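Local coordinates for protein cysteine desulfurase (Thermococcus onnurineus, PDB 5B89) that probably catalyses the pyridoxal 5'-phosphate-dependent transfer of sulfur from L-cysteine to a sulfur carrier, with release of L-alanine, at residues B[47-50]-B[51-54]; B[93-96]-B[97-101]; B[218-222]-B[223-227]; B[305-309]-B[310-314]. All coordinates share one frame; numbering follows the deposited sequence.

How the interactions relate
All four interactions are local contacts within the class-V aminotransferase region, met along the chain in numerical order. Interaction 1 opens helix 50-62; interaction 2 carries the chain from helix 73-93 into strand 100-103, an outermost strand of the mixed seven-stranded sheet; interaction 3 turns the connection between strands 206-210 and 229-233; interaction 4 joins helices 291-307 and 309-329. Interactions 2 and 3, both in connections of that sheet, have centres about 12 Å apart and touch, with a probable hydrogen bond of 2.9 Å from Val222 N to Ile93 O. Interaction 3 also packs on interaction 4. Interaction 1 stands apart, its nearest atoms about 7 Å from interaction 4, and lies at the contact with the second subunit.

Interaction 1 (B[47-50]-B[51-54])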
loop_
_atom_site.group_PDB
_atom_site.type_symbol
_atom_site.label_atom_id
_atom_site.label_comp_id
_atom_site.label_asym_id
_atom_site.label_seq_id
_atom_site.Cartn_x
_atom_site.Cartn_y
_atom_site.Cartn_z
ATOM N N LEU B 47 -8.961 -16.436 -3.382
ATOM C CA LEU B 47 -9.854 -16.015 -4.424
ATOM C C LEU B 47 -10.774 -15.029 -3.698
ATOM O O LEU B 47 -10.874 -15.040 -2.541
ATOM C CB LEU B 47 -10.669 -17.179 -4.989
ATOM C CG LEU B 47 -9.803 -18.186 -5.695
ATOM C CD1 LEU B 47 -10.704 -19.297 -6.233
ATOM C CD2 LEU B 47 -9.069 -17.513 -6.834
ATOM N N THR B 48 -11.420 -14.167 -4.436
ATOM C CA THR B 48 -12.196 -13.083 -3.888
ATOM C C THR B 48 -13.681 -13.183 -4.237
ATOM O O THR B 48 -14.003 -13.238 -5.343
ATOM C CB THR B 48 -11.624 -11.753 -4.455
ATOM O OG1 THR B 48 -10.203 -11.708 -4.291
ATOM C CG2 THR B 48 -12.263 -10.546 -3.812
ATOM N N PRO B 49 -14.541 -13.205 -3.247
ATOM C CA PRO B 49 -15.991 -13.320 -3.526
ATOM C C PRO B 49 -16.524 -12.029 -4.146
ATOM O O PRO B 49 -16.119 -10.919 -3.848
ATOM C CB PRO B 49 -16.566 -13.539 -2.141
ATOM C CG PRO B 49 -15.466 -13.544 -1.170
ATOM C CD PRO B 49 -14.183 -13.235 -1.837
ATOM N N LYS B 50 -17.602 -12.220 -4.888
ATOM C CA LYS B 50 -18.258 -11.065 -5.517
ATOM C C LYS B 50 -18.673 -10.009 -4.615
ATOM O O LYS B 50 -18.539 -8.832 -4.905
ATOM C CB LYS B 50 -19.446 -11.545 -6.362
ATOM C CG LYS B 50 -18.981 -12.184 -7.594
ATOM C CD LYS B 50 -20.162 -12.848 -8.352
ATOM C CE LYS B 50 -21.262 -11.874 -8.682
ATOM N NZ LYS B 50 -20.890 -11.056 -9.851
ATOM N N PRO B 51 -19.177 -10.314 -3.425
ATOM C CA PRO B 51 -19.564 -9.227 -2.536
ATOM C C PRO B 51 -18.424 -8.295 -2.092
ATOM O O PRO B 51 -18.647 -7.191 -1.801
ATOM C CB PRO B 51 -20.149 -9.953 -1.326
ATOM C CG PRO B 51 -20.684 -11.200 -1.886
ATOM C CD PRO B 51 -19.741 -11.595 -2.982
ATOM N N VAL B 52 -17.206 -8.782 -2.074
ATOM C CA VAL B 52 -16.078 -7.969 -1.705
ATOM C C VAL B 52 -15.769 -6.989 -2.873
ATOM O O VAL B 52 -15.528 -5.867 -2.685
ATOM C CB VAL B 52 -14.881 -8.847 -1.367
ATOM C CG1 VAL B 52 -13.626 -8.010 -1.270
ATOM C CG2 VAL B 52 -15.157 -9.638 -0.072
ATOM N N VAL B 53 -15.837 -7.511 -4.077
ATOM C CA VAL B 53 -15.648 -6.702 -5.262
ATOM C C VAL B 53 -16.743 -5.624 -5.335
ATOM O O VAL B 53 -16.434 -4.521 -5.569
ATOM C CB VAL B 53 -15.607 -7.563 -6.531
ATOM C CG1 VAL B 53 -15.486 -6.688 -7.775
ATOM C CG2 VAL B 53 -14.443 -8.495 -6.458
ATOM N N GLU B 54 -17.993 -6.001 -5.070
ATOM C CA GLU B 54 -19.086 -5.090 -5.046
ATOM C C GLU B 54 -18.934 -3.980 -4.079
ATOM O O GLU B 54 -19.194 -2.762 -4.326
ATOM C CB GLU B 54 -20.382 -5.820 -4.922
ATOM C CG GLU B 54 -20.705 -6.746 -6.087
ATOM C CD GLU B 54 -21.763 -7.859 -5.913
ATOM O OE1 GLU B 54 -22.278 -8.036 -4.790
ATOM O OE2 GLU B 54 -21.963 -8.575 -6.939
#
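Thr48 turns OG1 beside its backbone N (chi1 -50°), which puts CG2 trans to that nitrogen; the side chain crosses that of Val52 at about a right angle, with Thr48 CG2 3.8 Å from Val52 CG1. Val53 offers its CG2 to the same methyl, so one threonine carbon sits against two valines of the first turn. The hydroxyl on the other branch, Thr48 OG1, is hydrogen-bonded to Arg64 of the second subunit. Pro49 follows as the N-cap of helix 50-62, its carbonyl receiving the amide of Val52, with 3.0 Å from Val52 N to Pro49 O. A weak bond of 3.4 Å from Val53 N to Pro49 O accompanies it. The regular helical pattern is evident one residue later, where Glu54 N lies 2.9 Å from Lys50 O. Outside the turn, Lys50 bends at chi3 and chi4 and crosses the Glu54 side chain obliquely; its NZ remains 4.0 Å from Glu54 OE2, a long salt bridge. Pro49 CG meets Val52 CG2 at 4.1 Å, while Tyr303 of helix 291-307 packs against both Pro49 and Pro51.

Interaction 2 (B[93-96]-B[97-101])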
loop_
_atom_site.group_PDB
_atom_site.type_symbol
_atom_site.label_atom_id
_atom_site.label_comp_id
_atom_site.label_asym_id
_atom_site.label_seq_id
_atom_site.Cartn_x
_atom_site.Cartn_y
_atom_site.Cartn_z
ATOM N N ILE B 93 -10.012 -8.953 15.455
ATOM C CA ILE B 93 -8.860 -9.408 16.208
ATOM C C ILE B 93 -8.851 -9.076 17.690
ATOM O O ILE B 93 -7.948 -9.318 18.352
ATOM C CB ILE B 93 -7.512 -9.060 15.555
ATOM C CG1 ILE B 93 -7.248 -7.570 15.612
ATOM C CG2 ILE B 93 -7.525 -9.547 14.131
ATOM C CD1 ILE B 93 -5.880 -7.176 15.121
ATOM N N GLY B 94 -9.935 -8.502 18.123
ATOM C CA GLY B 94 -10.065 -8.184 19.573
ATOM C C GLY B 94 -9.306 -6.971 19.969
ATOM O O GLY B 94 -8.969 -6.803 21.221
ATOM N N ALA B 95 -8.981 -6.009 19.099
ATOM C CA ALA B 95 -8.256 -4.800 19.424
ATOM C C ALA B 95 -9.175 -3.592 19.575
ATOM O O ALA B 95 -10.344 -3.690 19.169
ATOM C CB ALA B 95 -7.291 -4.517 18.284
ATOM N N LYS B 96 -8.622 -2.519 20.049
ATOM C CA LYS B 96 -9.328 -1.227 20.057
ATOM C C LYS B 96 -9.124 -0.602 18.672
ATOM O O LYS B 96 -8.083 -0.825 17.999
ATOM C CB LYS B 96 -8.780 -0.290 21.090
ATOM C CG LYS B 96 -8.888 -0.839 22.565
ATOM C CD LYS B 96 -8.319 0.201 23.534
ATOM C CE LYS B 96 -8.404 -0.229 25.017
ATOM N NZ LYS B 96 -8.089 0.956 25.866
ATOM N N PHE B 97 -10.069 0.253 18.307
ATOM C CA PHE B 97 -9.964 1.062 17.044
ATOM C C PHE B 97 -8.630 1.672 16.886
ATOM O O PHE B 97 -8.016 1.560 15.777
ATOM C CB PHE B 97 -11.025 2.176 17.188
ATOM C CG PHE B 97 -11.108 3.105 15.974
ATOM C CD1 PHE B 97 -11.919 2.772 14.912
ATOM C CD2 PHE B 97 -10.422 4.291 15.945
ATOM C CE1 PHE B 97 -12.012 3.672 13.833
ATOM C CE2 PHE B 97 -10.494 5.146 14.831
ATOM C CZ PHE B 97 -11.317 4.808 13.835
ATOM N N GLU B 98 -8.085 2.376 17.861
ATOM C CA GLU B 98 -6.888 3.116 17.701
ATOM C C GLU B 98 -5.563 2.332 17.566
ATOM O O GLU B 98 -4.544 2.897 17.291
ATOM C CB GLU B 98 -6.721 4.141 18.822
ATOM C CG GLU B 98 -6.693 3.600 20.196
ATOM C CD GLU B 98 -8.094 3.629 20.807
ATOM O OE1 GLU B 98 -9.179 3.342 20.217
ATOM O OE2 GLU B 98 -7.983 3.827 22.101
ATOM N N GLU B 99 -5.716 1.035 17.826
ATOM C CA GLU B 99 -4.550 0.154 17.761
ATOM C C GLU B 99 -4.355 -0.455 16.345
ATOM O O GLU B 99 -3.392 -1.231 16.177
ATOM C CB GLU B 99 -4.687 -0.997 18.748
ATOM C CG GLU B 99 -4.654 -0.524 20.218
ATOM C CD GLU B 99 -5.050 -1.582 21.264
ATOM O OE1 GLU B 99 -4.286 -1.627 22.347
ATOM O OE2 GLU B 99 -5.980 -2.375 21.023
ATOM N N ILE B 100 -5.265 -0.144 15.427
ATOM C CA ILE B 100 -5.198 -0.685 14.039
ATOM C C ILE B 100 -4.601 0.300 13.071
ATOM O O ILE B 100 -5.138 1.429 12.980
ATOM C CB ILE B 100 -6.544 -1.150 13.557
ATOM C CG1 ILE B 100 -7.189 -2.242 14.463
ATOM C CG2 ILE B 100 -6.533 -1.550 12.099
ATOM C CD1 ILE B 100 -6.310 -3.451 14.529
ATOM N N VAL B 101 -3.500 -0.081 12.412
ATOM C CA VAL B 101 -2.861 0.752 11.366
ATOM C C VAL B 101 -2.982 -0.023 10.054
ATOM O O VAL B 101 -2.668 -1.213 9.969
ATOM C CB VAL B 101 -1.417 0.999 11.701
ATOM C CG1 VAL B 101 -0.577 1.726 10.624
ATOM C CG2 VAL B 101 -1.261 1.793 13.040
#
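The backbone folds back at Lys96, whose carbonyl oxygen accepts the amide of Glu99 at 3.0 Å from Glu99 N to Lys96 O, as residues 97-99 make a short 3-10 turn. The Glu99 carboxylate bonds back to the same residue: its OE2 accepts the Lys96 amide in an almost straight bond of 2.8 Å between Lys96 N and Glu99 OE2, angle 171°. The approach is on the anti side of OE2. Glu99 CG, trans to its carbonyl carbon at chi1 -66°, starts an extended chain that carries the carboxylate back to this amide. The other oxygen, Glu99 OE1, accepts the amide of Glu251, so both oxygens of this buried carboxylate are engaged and its rotation is restrained. An alanine in place of Glu99 would probably leave the amides of Lys96 and Glu251 without their carboxylate acceptors. OE2 also lies 3.5 Å from Lys96 CB, whereas the lysine chain runs outward to a salt bridge between its NZ and Glu251. On the apolar side, Ile93 and Ile100 reach toward each other tip to tip, their CD1 atoms 3.8 Å apart, and Ala95 CB sits 4.0 Å from Ile100 CD1. Tyr248 of the adjacent strand packs on Ile93, Ala95 and Glu99. Gly94, with positive phi, ends helix 73-93 in a Schellman motif, and the 3-10 turn then delivers the chain into strand 100-103, which runs antiparallel to strand 245-249 at an outermost position of the mixed sheet.

Interaction 3 (B[218-222]-B[223-227]); sequences MEVNV and KKLHA
Asn221 and Leu225 form the close-packed part of the contact: Leu225 N donates to Asn221 O over 3.0 Å, and Leu225 CG approaches that same oxygen to 3.2 Å. Asn221 adds a side-chain grip, its OD1 accepting Lys224 N at 3.1 Å with an N-H...O angle of 167° and the donor tilted 24° from the carbonyl plane. The trans placement of Asn221 CG relative to its nitrogen, chi1 -180°, brings the amide across the Lys224 chain at about a right angle. Val222 O then takes Ala227 N, 3.0 Å away. Inward, Leu225 and Val220 both pack on Leu230 of strand 229-233, and their contact with each other is looser, 4.3 Å between Val220 CG1 and Leu225 CD1. The exposed side is held by charge instead. Lys224, extended beyond CG, places NZ 2.8 Å from Glu219 OE2, on the syn side of the carboxylate, and the two chains cross nearly perpendicularly in a salt bridge between exposed residues. A type I beta turn from Lys223 to His226 completes the reversal, closed by His226 N to Lys223 O, within the connection leading from strand 206-210 to strand 229-233 of the cofactor-binding domain's mixed sheet.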
loop_
_atom_site.group_PDB
_atom_site.type_symbol
_atom_site.label_atom_id
_atom_site.label_comp_id
_atom_site.label_asym_id
_atom_site.label_seq_id
_atom_site.Cartn_x
_atom_site.Cartn_y
_atom_site.Cartn_z
ATOM N N MET B 218 -8.507 -19.209 10.979
ATOM C CA MET B 218 -8.726 -19.675 12.388
ATOM C C MET B 218 -8.803 -18.420 13.233
ATOM O O MET B 218 -8.496 -17.307 12.776
ATOM C CB MET B 218 -7.534 -20.579 12.775
ATOM C CG MET B 218 -6.215 -19.861 12.687
ATOM S SD MET B 218 -4.778 -20.994 12.920
ATOM C CE MET B 218 -4.925 -21.807 11.303
ATOM N N GLU B 219 -9.060 -18.585 14.525
ATOM C CA GLU B 219 -9.174 -17.461 15.397
ATOM C C GLU B 219 -7.861 -16.768 15.595
ATOM O O GLU B 219 -6.826 -17.422 15.878
ATOM C CB GLU B 219 -9.680 -17.919 16.772
ATOM C CG GLU B 219 -9.820 -16.748 17.728
ATOM C CD GLU B 219 -10.438 -17.145 19.101
ATOM O OE1 GLU B 219 -10.507 -18.339 19.434
ATOM O OE2 GLU B 219 -10.829 -16.227 19.839
ATOM N N VAL B 220 -7.890 -15.435 15.413
ATOM C CA VAL B 220 -6.764 -14.604 15.673
ATOM C C VAL B 220 -7.175 -13.517 16.632
ATOM O O VAL B 220 -7.988 -12.686 16.237
ATOM C CB VAL B 220 -6.117 -13.999 14.389
ATOM C CG1 VAL B 220 -5.040 -12.979 14.767
ATOM C CG2 VAL B 220 -5.535 -15.129 13.586
ATOM N N ASN B 221 -6.739 -13.553 17.911
ATOM C CA ASN B 221 -7.249 -12.629 18.889
ATOM C C ASN B 221 -6.052 -12.106 19.671
ATOM O O ASN B 221 -5.290 -12.899 20.284
ATOM C CB ASN B 221 -8.188 -13.338 19.839
ATOM C CG ASN B 221 -8.761 -12.425 20.879
ATOM O OD1 ASN B 221 -8.075 -12.037 21.765
ATOM N ND2 ASN B 221 -9.969 -11.923 20.648
ATOM N N VAL B 222 -5.835 -10.802 19.679
ATOM C CA VAL B 222 -4.669 -10.230 20.232
ATOM C C VAL B 222 -4.500 -10.476 21.764
ATOM O O VAL B 222 -3.378 -10.532 22.265
ATOM C CB VAL B 222 -4.456 -8.749 19.898
ATOM C CG1 VAL B 222 -4.269 -8.574 18.363
ATOM C CG2 VAL B 222 -5.569 -7.902 20.457
ATOM N N LYS B 223 -5.615 -10.453 22.440
ATOM C CA LYS B 223 -5.635 -10.716 23.944
ATOM C C LYS B 223 -5.212 -12.186 24.248
ATOM O O LYS B 223 -4.251 -12.412 25.051
ATOM C CB LYS B 223 -7.030 -10.444 24.475
ATOM C CG LYS B 223 -7.568 -9.008 24.224
ATOM C CD LYS B 223 -9.054 -8.703 24.580
ATOM C CE LYS B 223 -10.012 -8.512 23.357
ATOM N NZ LYS B 223 -11.012 -9.650 23.106
ATOM N N LYS B 224 -5.796 -13.128 23.543
ATOM C CA LYS B 224 -5.528 -14.534 23.707
ATOM C C LYS B 224 -4.116 -14.854 23.354
ATOM O O LYS B 224 -3.481 -15.681 23.991
ATOM C CB LYS B 224 -6.435 -15.419 22.915
ATOM C CG LYS B 224 -7.850 -15.278 23.318
ATOM C CD LYS B 224 -8.731 -16.321 22.727
ATOM C CE LYS B 224 -10.159 -15.938 23.122
ATOM N NZ LYS B 224 -11.039 -16.972 22.524
ATOM N N LEU B 225 -3.538 -14.180 22.346
ATOM C CA LEU B 225 -2.210 -14.445 21.896
ATOM C C LEU B 225 -1.136 -13.673 22.669
ATOM O O LEU B 225 0.048 -13.825 22.428
ATOM C CB LEU B 225 -2.112 -14.083 20.409
ATOM C CG LEU B 225 -2.925 -14.967 19.484
ATOM C CD1 LEU B 225 -2.719 -14.442 18.044
ATOM C CD2 LEU B 225 -2.714 -16.505 19.586
ATOM N N HIS B 226 -1.595 -12.752 23.528
ATOM C CA HIS B 226 -0.673 -11.862 24.236
ATOM C C HIS B 226 0.219 -11.041 23.369
ATOM O O HIS B 226 1.328 -10.681 23.633
ATOM C CB HIS B 226 0.216 -12.603 25.271
ATOM C CG HIS B 226 -0.540 -13.534 26.169
ATOM N ND1 HIS B 226 -0.650 -14.911 26.006
ATOM C CD2 HIS B 226 -1.357 -13.195 27.187
ATOM C CE1 HIS B 226 -1.452 -15.378 26.964
ATOM N NE2 HIS B 226 -1.882 -14.360 27.693
ATOM N N ALA B 227 -0.354 -10.654 22.205
ATOM C CA ALA B 227 0.385 -9.863 21.233
ATOM C C ALA B 227 0.578 -8.382 21.633
ATOM O O ALA B 227 -0.328 -7.758 22.079
ATOM C CB ALA B 227 -0.357 -9.927 19.848
#

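Interaction 4 (B[305-309]-B[310-314]); sequences ERIGL and GRIER
The guanidinium of Arg311 meets the end of the preceding helix, with Ile307 CA at its edge and in plane, Arg306 O at the edge near the plane, and Ile307 O set obliquely. The last receives NH1 in a bent bond, 2.7 Å from Arg311 NH1 to Ile307 O with an N-H...O angle of 135°. By contrast, Gly310 O stands 3.1 Å above the plane of the Arg314 guanidinium, over its centre, with Arg311 N on the same face nearer the rim. Arg311 runs extended from CG to NE along the Ile307 carbonyl, while its NH2 binds the oxygen of Ala19, a residue left from the tag. A methionine in place of Arg311 would probably leave Ile307 O, at the end of helix 291-307, without its guanidinium donor. The Ile307 and Ile312 side chains cross at about a right angle, Ile307 CG2 3.8 Å from Ile312 CG1, and Leu309 CD2 reaches Ile312 CD1 at 4.1 Å. Gly308, at positive phi, ends one helix and N-caps the next, its oxygen accepting Ile312 N at 3.1 Å. Helix 291-307 thus passes directly into helix 309-329, with Phe92 of helix 73-93 packed on Leu309, and Ile304 of helix 291-307 against both Leu309 and Ile312.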
loop_
_atom_site.group_PDB
_atom_site.type_symbol
_atom_site.label_atom_id
_atom_site.label_comp_id
_atom_site.label_asym_id
_atom_site.label_seq_id
_atom_site.Cartn_x
_atom_site.Cartn_y
_atom_site.Cartn_z
ATOM N N GLU B 305 -17.140 -13.670 8.583
ATOM C CA GLU B 305 -17.973 -13.737 9.875
ATOM C C GLU B 305 -19.281 -14.412 9.548
ATOM O O GLU B 305 -19.774 -15.212 10.456
ATOM C CB GLU B 305 -18.138 -12.343 10.478
ATOM C CG GLU B 305 -16.814 -11.871 11.060
ATOM C CD GLU B 305 -16.778 -10.412 11.527
ATOM O OE1 GLU B 305 -15.765 -10.053 12.261
ATOM O OE2 GLU B 305 -17.672 -9.668 11.044
ATOM N N ARG B 306 -19.836 -14.305 8.388
ATOM C CA ARG B 306 -21.099 -14.944 8.042
ATOM C C ARG B 306 -20.887 -16.426 7.925
ATOM O O ARG B 306 -21.764 -17.258 8.311
ATOM C CB ARG B 306 -21.629 -14.355 6.698
ATOM C CG ARG B 306 -22.995 -14.728 6.260
ATOM C CD ARG B 306 -23.426 -13.883 5.000
ATOM N NE ARG B 306 -24.391 -14.638 4.200
ATOM C CZ ARG B 306 -24.104 -15.351 3.100
ATOM N NH1 ARG B 306 -22.859 -15.441 2.551
ATOM N NH2 ARG B 306 -25.092 -16.005 2.510
ATOM N N ILE B 307 -19.752 -16.899 7.427
ATOM C CA ILE B 307 -19.428 -18.263 7.314
ATOM C C ILE B 307 -19.077 -18.779 8.703
ATOM O O ILE B 307 -19.574 -19.859 9.088
ATOM C CB ILE B 307 -18.255 -18.490 6.399
ATOM C CG1 ILE B 307 -18.584 -17.973 4.999
ATOM C CG2 ILE B 307 -17.781 -19.930 6.441
ATOM C CD1 ILE B 307 -17.328 -17.787 4.185
ATOM N N GLY B 308 -18.280 -18.061 9.460
ATOM C CA GLY B 308 -17.760 -18.505 10.771
ATOM C C GLY B 308 -16.417 -19.182 10.708
ATOM O O GLY B 308 -16.185 -20.118 9.962
ATOM N N LEU B 309 -15.523 -18.669 11.557
ATOM C CA LEU B 309 -14.144 -19.249 11.600
ATOM C C LEU B 309 -14.135 -20.715 11.969
ATOM O O LEU B 309 -13.292 -21.476 11.524
ATOM C CB LEU B 309 -13.182 -18.434 12.450
ATOM C CG LEU B 309 -12.809 -17.066 11.898
ATOM C CD1 LEU B 309 -12.242 -16.154 12.960
ATOM C CD2 LEU B 309 -11.834 -17.233 10.721
ATOM N N GLY B 310 -15.109 -21.129 12.737
ATOM C CA GLY B 310 -15.195 -22.531 13.096
ATOM C C GLY B 310 -15.502 -23.435 11.924
ATOM O O GLY B 310 -14.949 -24.475 11.797
ATOM N N ARG B 311 -16.404 -22.986 11.088
ATOM C CA ARG B 311 -16.720 -23.741 9.915
ATOM C C ARG B 311 -15.538 -23.764 8.944
ATOM O O ARG B 311 -15.311 -24.693 8.324
ATOM C CB ARG B 311 -17.889 -23.132 9.208
ATOM C CG ARG B 311 -19.195 -23.194 9.941
ATOM C CD ARG B 311 -20.278 -22.816 8.943
ATOM N NE ARG B 311 -21.620 -22.760 9.482
ATOM C CZ ARG B 311 -22.484 -21.776 9.333
ATOM N NH1 ARG B 311 -22.159 -20.671 8.741
ATOM N NH2 ARG B 311 -23.699 -21.886 9.817
ATOM N N ILE B 312 -14.831 -22.646 8.838
ATOM C CA ILE B 312 -13.695 -22.575 7.978
ATOM C C ILE B 312 -12.614 -23.606 8.408
ATOM O O ILE B 312 -12.066 -24.403 7.655
ATOM C CB ILE B 312 -13.081 -21.133 7.929
ATOM C CG1 ILE B 312 -14.066 -20.172 7.184
ATOM C CG2 ILE B 312 -11.736 -21.079 7.285
ATOM C CD1 ILE B 312 -13.894 -18.749 7.478
ATOM N N GLU B 313 -12.325 -23.540 9.704
ATOM C CA GLU B 313 -11.278 -24.471 10.263
ATOM C C GLU B 313 -11.666 -25.950 10.064
ATOM O O GLU B 313 -10.865 -26.762 9.642
ATOM C CB GLU B 313 -11.073 -24.234 11.762
ATOM C CG GLU B 313 -10.661 -22.845 12.144
ATOM C CD GLU B 313 -10.514 -22.595 13.644
ATOM O OE1 GLU B 313 -9.883 -23.488 14.217
ATOM O OE2 GLU B 313 -10.933 -21.489 14.179
ATOM N N ARG B 314 -12.943 -26.229 10.279
ATOM C CA ARG B 314 -13.463 -27.616 10.112
ATOM C C ARG B 314 -13.391 -28.105 8.679
ATOM O O ARG B 314 -12.932 -29.242 8.404
ATOM C CB ARG B 314 -14.852 -27.723 10.664
ATOM C CG ARG B 314 -14.705 -27.658 12.193
ATOM C CD ARG B 314 -15.964 -28.030 12.994
ATOM N NE ARG B 314 -17.080 -27.062 12.895
ATOM C CZ ARG B 314 -17.173 -25.936 13.594
ATOM N NH1 ARG B 314 -16.251 -25.602 14.531
ATOM N NH2 ARG B 314 -18.247 -25.161 13.388
#